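Local coordinates for hypothetical protein SO2946 (Shewanella oneidensis, PDB 2A5Z) that is of unknown function but adopts a jelly-roll fold with a carbohydrate-binding module, binds magnesium, and probably recognises carbohydrate, at residues Ala101-Lys114 / Met218-Thr232. Sequence-based numbering, arbitrary orientation.
Sequences ASFLAGMLMAIFPK and MFRADNATAHIGFKT
Antiparallel pairing of strand 102-107 with 230-232, extended by arginine hydrogen bonds between the loops beyond, joins Ala-101-Lys-114 to Met-218-Thr-232 in the jelly roll. Six backbone hydrogen bonds run from Phe-103 with Thr-232 through Ala-105 with Phe-230 to Met-107 with Ile-228. The ladder reaches this last pair through a corner at Gly-229, whose CA lies 4.2 Å from Gly-106 CA. Phe-103, Ala-105, Met-107, Ile-228 and Phe-230 share one face of the sheet; from it Met-107 and Phe-230 reach strand 245-254 of the six-stranded sheet. On the Leu-104 and Lys-231 face, Leu-104 CD2 packs 3.7 Å from His-227 CB. Met-107 O sits over one face of the His-227 ring, toward its rim, and ND1 donates to Ala-226 O. Past the strands, Arg-220 grips Phe-112 O end-on, with NH2 at 2.8 Å and NH1 at 3.2 Å. NH1 also bonds Met-109 O and forms a salt bridge with Asp-222, whose OD1 accepts through its syn lone pair at 2.9 Å. Met-109, bent at its last torsion (chi3 67°), brings CE over the centre of the guanidinium face. NE forms a salt bridge with Asp-195, so two carboxylates probably balance the charge while in-plane acceptors fix the guanidinium's rotation.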
loop_
_atom_site.group_PDB
_atom_site.type_symbol
_atom_site.label_atom_id
_atom_site.label_comp_id
_atom_site.label_asym_id
_atom_site.label_seq_id
_atom_site.Cartn_x
_atom_site.Cartn_y
_atom_site.Cartn_z
ATOM N N ALA C 101 16.374 4.139 20.382
ATOM C CA ALA C 101 15.226 3.513 19.711
ATOM C C ALA C 101 14.260 4.610 19.275
ATOM O O ALA C 101 14.039 5.586 20.010
ATOM C CB ALA C 101 14.534 2.536 20.635
ATOM N N SER C 102 13.700 4.463 18.079
ATOM C CA SER C 102 12.855 5.512 17.519
ATOM C C SER C 102 11.781 4.973 16.580
ATOM O O SER C 102 11.892 3.862 16.058
ATOM C CB SER C 102 13.710 6.542 16.773
ATOM O OG SER C 102 14.354 5.968 15.644
ATOM N N PHE C 103 10.738 5.775 16.389
ATOM C CA PHE C 103 9.797 5.547 15.305
ATOM C C PHE C 103 9.774 6.773 14.410
ATOM O O PHE C 103 9.718 7.911 14.888
ATOM C CB PHE C 103 8.394 5.212 15.814
ATOM C CG PHE C 103 7.379 5.066 14.711
ATOM C CD1 PHE C 103 7.326 3.906 13.946
ATOM C CD2 PHE C 103 6.492 6.105 14.421
ATOM C CE1 PHE C 103 6.389 3.776 12.908
ATOM C CE2 PHE C 103 5.554 5.985 13.391
ATOM C CZ PHE C 103 5.502 4.824 12.637
ATOM N N LEU C 104 9.823 6.533 13.109
ATOM C CA LEU C 104 9.879 7.612 12.135
ATOM C C LEU C 104 8.805 7.414 11.075
ATOM O O LEU C 104 8.761 6.370 10.426
ATOM C CB LEU C 104 11.280 7.670 11.495
ATOM C CG LEU C 104 11.691 8.914 10.694
ATOM C CD1 LEU C 104 13.222 9.047 10.591
ATOM C CD2 LEU C 104 11.062 8.894 9.319
ATOM N N ALA C 105 7.934 8.409 10.910
ATOM C CA ALA C 105 7.018 8.450 9.780
ATOM C C ALA C 105 7.469 9.569 8.853
ATOM O O ALA C 105 7.348 10.754 9.181
ATOM C CB ALA C 105 5.556 8.656 10.251
ATOM N N GLY C 106 8.028 9.201 7.706
ATOM C CA GLY C 106 8.629 10.198 6.839
ATOM C C GLY C 106 8.837 9.795 5.398
ATOM O O GLY C 106 8.469 8.687 4.983
HETATM N N MSE C 107 9.411 10.731 4.641
HETATM C CA MSE C 107 9.758 10.539 3.222
HETATM C C MSE C 107 11.196 11.008 2.957
HETATM O O MSE C 107 11.796 11.712 3.786
HETATM C CB MSE C 107 8.752 11.266 2.303
HETATM C CG MSE C 107 7.313 10.662 2.312
HETATM SE SE MSE C 107 6.183 11.297 1.050
HETATM C CE MSE C 107 6.832 10.444 -0.394
ATOM N N LEU C 108 11.750 10.612 1.811
ATOM C CA LEU C 108 13.090 11.038 1.393
ATOM C C LEU C 108 13.106 12.510 0.977
ATOM O O LEU C 108 12.144 13.007 0.382
ATOM C CB LEU C 108 13.595 10.175 0.225
ATOM C CG LEU C 108 13.838 8.692 0.506
ATOM C CD1 LEU C 108 13.816 7.869 -0.795
ATOM C CD2 LEU C 108 15.133 8.460 1.299
HETATM N N MSE C 109 14.212 13.194 1.268
HETATM C CA MSE C 109 14.348 14.622 0.944
HETATM C C MSE C 109 14.652 14.889 -0.529
HETATM O O MSE C 109 14.286 15.953 -1.054
HETATM C CB MSE C 109 15.393 15.279 1.855
HETATM C CG MSE C 109 15.070 15.098 3.359
HETATM SE SE MSE C 109 16.076 16.037 4.536
HETATM C CE MSE C 109 15.523 17.686 4.089
ATOM N N ALA C 110 15.292 13.924 -1.197
ATOM C CA ALA C 110 15.710 14.074 -2.602
ATOM C C ALA C 110 14.571 14.453 -3.543
ATOM O O ALA C 110 14.774 15.166 -4.525
ATOM C CB ALA C 110 16.398 12.799 -3.099
ATOM N N ILE C 111 13.373 13.973 -3.226
ATOM C CA ILE C 111 12.202 14.211 -4.060
ATOM C C ILE C 111 11.486 15.519 -3.713
ATOM O O ILE C 111 10.546 15.919 -4.397
ATOM C CB ILE C 111 11.212 13.006 -4.008
ATOM C CG1 ILE C 111 10.675 12.798 -2.591
ATOM C CG2 ILE C 111 11.883 11.729 -4.559
ATOM C CD1 ILE C 111 9.452 11.895 -2.517
ATOM N N PHE C 112 11.923 16.170 -2.635
ATOM C CA PHE C 112 11.351 17.453 -2.227
ATOM C C PHE C 112 12.468 18.506 -2.168
ATOM O O PHE C 112 12.902 18.901 -1.087
ATOM C CB PHE C 112 10.626 17.345 -0.874
ATOM C CG PHE C 112 9.475 16.360 -0.862
ATOM C CD1 PHE C 112 8.385 16.520 -1.720
ATOM C CD2 PHE C 112 9.480 15.281 0.019
ATOM C CE1 PHE C 112 7.323 15.608 -1.714
ATOM C CE2 PHE C 112 8.421 14.374 0.044
ATOM C CZ PHE C 112 7.341 14.533 -0.823
ATOM N N PRO C 113 12.953 18.954 -3.339
ATOM C CA PRO C 113 13.959 20.006 -3.312
ATOM C C PRO C 113 13.306 21.315 -2.839
ATOM O O PRO C 113 12.069 21.403 -2.797
ATOM C CB PRO C 113 14.417 20.090 -4.771
ATOM C CG PRO C 113 13.261 19.600 -5.556
ATOM C CD PRO C 113 12.599 18.554 -4.714
ATOM N N LYS C 114 14.116 22.310 -2.485
ATOM C CA LYS C 114 13.596 23.570 -1.912
ATOM C C LYS C 114 12.454 24.218 -2.703
ATOM O O LYS C 114 11.511 24.767 -2.118
ATOM C CB LYS C 114 14.726 24.579 -1.637
ATOM C CG LYS C 114 15.518 25.054 -2.841
ATOM C CD LYS C 114 16.646 25.970 -2.390
ATOM C CE LYS C 114 17.393 26.583 -3.557
ATOM N NZ LYS C 114 18.414 25.635 -4.103
HETATM N N MSE C 218 17.624 24.603 6.450
HETATM C CA MSE C 218 17.375 23.356 7.167
HETATM C C MSE C 218 18.507 22.336 6.986
HETATM O O MSE C 218 19.277 22.412 6.008
HETATM C CB MSE C 218 16.033 22.750 6.715
HETATM C CG MSE C 218 16.043 22.040 5.342
HETATM SE SE MSE C 218 14.454 21.279 4.881
HETATM C CE MSE C 218 13.507 22.743 4.487
ATOM N N PHE C 219 18.613 21.391 7.925
ATOM C CA PHE C 219 19.413 20.190 7.688
ATOM C C PHE C 219 18.829 19.410 6.505
ATOM O O PHE C 219 17.627 19.143 6.455
ATOM C CB PHE C 219 19.478 19.266 8.922
ATOM C CG PHE C 219 19.972 17.869 8.594
ATOM C CD1 PHE C 219 21.276 17.669 8.126
ATOM C CD2 PHE C 219 19.125 16.767 8.712
ATOM C CE1 PHE C 219 21.731 16.393 7.791
ATOM C CE2 PHE C 219 19.567 15.481 8.391
ATOM C CZ PHE C 219 20.874 15.291 7.926
ATOM N N ARG C 220 19.697 19.035 5.570
ATOM C CA ARG C 220 19.283 18.289 4.397
ATOM C C ARG C 220 20.341 17.262 4.025
ATOM O O ARG C 220 21.522 17.570 4.002
ATOM C CB ARG C 220 19.029 19.231 3.215
ATOM C CG ARG C 220 18.645 18.505 1.923
ATOM C CD ARG C 220 18.411 19.459 0.748
ATOM N NE ARG C 220 17.101 20.120 0.808
ATOM C CZ ARG C 220 15.961 19.595 0.356
ATOM N NH1 ARG C 220 15.930 18.387 -0.189
ATOM N NH2 ARG C 220 14.841 20.288 0.450
ATOM N N ALA C 221 19.893 16.037 3.762
ATOM C CA ALA C 221 20.700 15.023 3.089
ATOM C C ALA C 221 19.793 14.346 2.079
ATOM O O ALA C 221 18.760 13.763 2.447
ATOM C CB ALA C 221 21.267 14.018 4.079
ATOM N N ASP C 222 20.154 14.464 0.799
ATOM C CA ASP C 222 19.356 13.898 -0.287
ATOM C C ASP C 222 19.717 12.432 -0.564
ATOM O O ASP C 222 20.011 12.039 -1.700
ATOM C CB ASP C 222 19.467 14.762 -1.550
ATOM C CG ASP C 222 18.683 16.081 -1.439
ATOM O OD1 ASP C 222 17.866 16.244 -0.505
ATOM O OD2 ASP C 222 18.883 16.954 -2.305
ATOM N N ASN C 223 19.664 11.634 0.494
ATOM C CA ASN C 223 19.924 10.197 0.430
ATOM C C ASN C 223 19.191 9.524 1.594
ATOM O O ASN C 223 18.452 10.191 2.326
ATOM C CB ASN C 223 21.437 9.907 0.451
ATOM C CG ASN C 223 22.138 10.525 1.651
ATOM O OD1 ASN C 223 21.723 10.322 2.793
ATOM N ND2 ASN C 223 23.203 11.287 1.398
ATOM N N ALA C 224 19.382 8.219 1.769
ATOM C CA ALA C 224 18.616 7.481 2.774
ATOM C C ALA C 224 19.208 7.525 4.187
ATOM O O ALA C 224 18.740 6.803 5.059
ATOM C CB ALA C 224 18.367 6.020 2.315
ATOM N N THR C 225 20.222 8.364 4.421
ATOM C CA THR C 225 20.698 8.632 5.792
ATOM C C THR C 225 19.756 9.588 6.528
ATOM O O THR C 225 19.824 9.724 7.761
ATOM C CB THR C 225 22.139 9.231 5.846
ATOM O OG1 THR C 225 22.123 10.576 5.347
ATOM C CG2 THR C 225 23.115 8.393 5.039
ATOM N N ALA C 226 18.881 10.252 5.773
ATOM C CA ALA C 226 17.933 11.189 6.364
ATOM C C ALA C 226 16.506 10.927 5.874
ATOM O O ALA C 226 16.303 10.210 4.899
ATOM C CB ALA C 226 18.354 12.622 6.067
ATOM N N HIS C 227 15.530 11.493 6.585
ATOM C CA HIS C 227 14.135 11.520 6.161
ATOM C C HIS C 227 13.530 12.833 6.638
ATOM O O HIS C 227 14.107 13.498 7.503
ATOM C CB HIS C 227 13.357 10.352 6.775
ATOM C CG HIS C 227 13.085 9.222 5.829
ATOM N ND1 HIS C 227 14.054 8.673 5.016
ATOM C CD2 HIS C 227 11.953 8.513 5.596
ATOM C CE1 HIS C 227 13.529 7.683 4.315
ATOM N NE2 HIS C 227 12.256 7.568 4.644
ATOM N N ILE C 228 12.383 13.203 6.077
ATOM C CA ILE C 228 11.627 14.372 6.539
ATOM C C ILE C 228 10.206 13.958 6.962
ATOM O O ILE C 228 9.533 13.219 6.248
ATOM C CB ILE C 228 11.657 15.561 5.496
ATOM C CG1 ILE C 228 10.966 16.818 6.053
ATOM C CG2 ILE C 228 11.128 15.136 4.092
ATOM C CD1 ILE C 228 11.396 18.120 5.367
ATOM N N GLY C 229 9.781 14.394 8.148
ATOM C CA GLY C 229 8.473 14.020 8.671
ATOM C C GLY C 229 8.387 14.089 10.188
ATOM O O GLY C 229 8.678 15.124 10.787
ATOM N N PHE C 230 7.994 12.976 10.800
ATOM C CA PHE C 230 7.845 12.868 12.251
ATOM C C PHE C 230 8.772 11.782 12.774
ATOM O O PHE C 230 8.799 10.671 12.236
ATOM C CB PHE C 230 6.384 12.529 12.601
ATOM C CG PHE C 230 6.169 12.048 14.023
ATOM C CD1 PHE C 230 5.966 12.953 15.058
ATOM C CD2 PHE C 230 6.147 10.681 14.316
ATOM C CE1 PHE C 230 5.752 12.507 16.371
ATOM C CE2 PHE C 230 5.929 10.226 15.637
ATOM C CZ PHE C 230 5.730 11.149 16.658
ATOM N N LYS C 231 9.532 12.104 13.816
ATOM C CA LYS C 231 10.363 11.111 14.477
ATOM C C LYS C 231 10.303 11.313 15.984
ATOM O O LYS C 231 10.515 12.421 16.470
ATOM C CB LYS C 231 11.814 11.199 13.990
ATOM C CG LYS C 231 12.711 10.068 14.495
ATOM C CD LYS C 231 14.151 10.261 14.057
ATOM C CE LYS C 231 15.018 9.144 14.593
ATOM N NZ LYS C 231 16.470 9.445 14.506
ATOM N N THR C 232 10.023 10.244 16.718
ATOM C CA THR C 232 10.059 10.299 18.175
ATOM C C THR C 232 11.021 9.227 18.668
ATOM O O THR C 232 11.093 8.140 18.096
ATOM C CB THR C 232 8.645 10.194 18.806
ATOM O OG1 THR C 232 8.675 10.677 20.153
ATOM C CG2 THR C 232 8.099 8.760 18.767
HETATM O O HOH W 1 16.295 12.131 2.704
HETATM O O HOH W 2 16.672 11.594 -0.152
#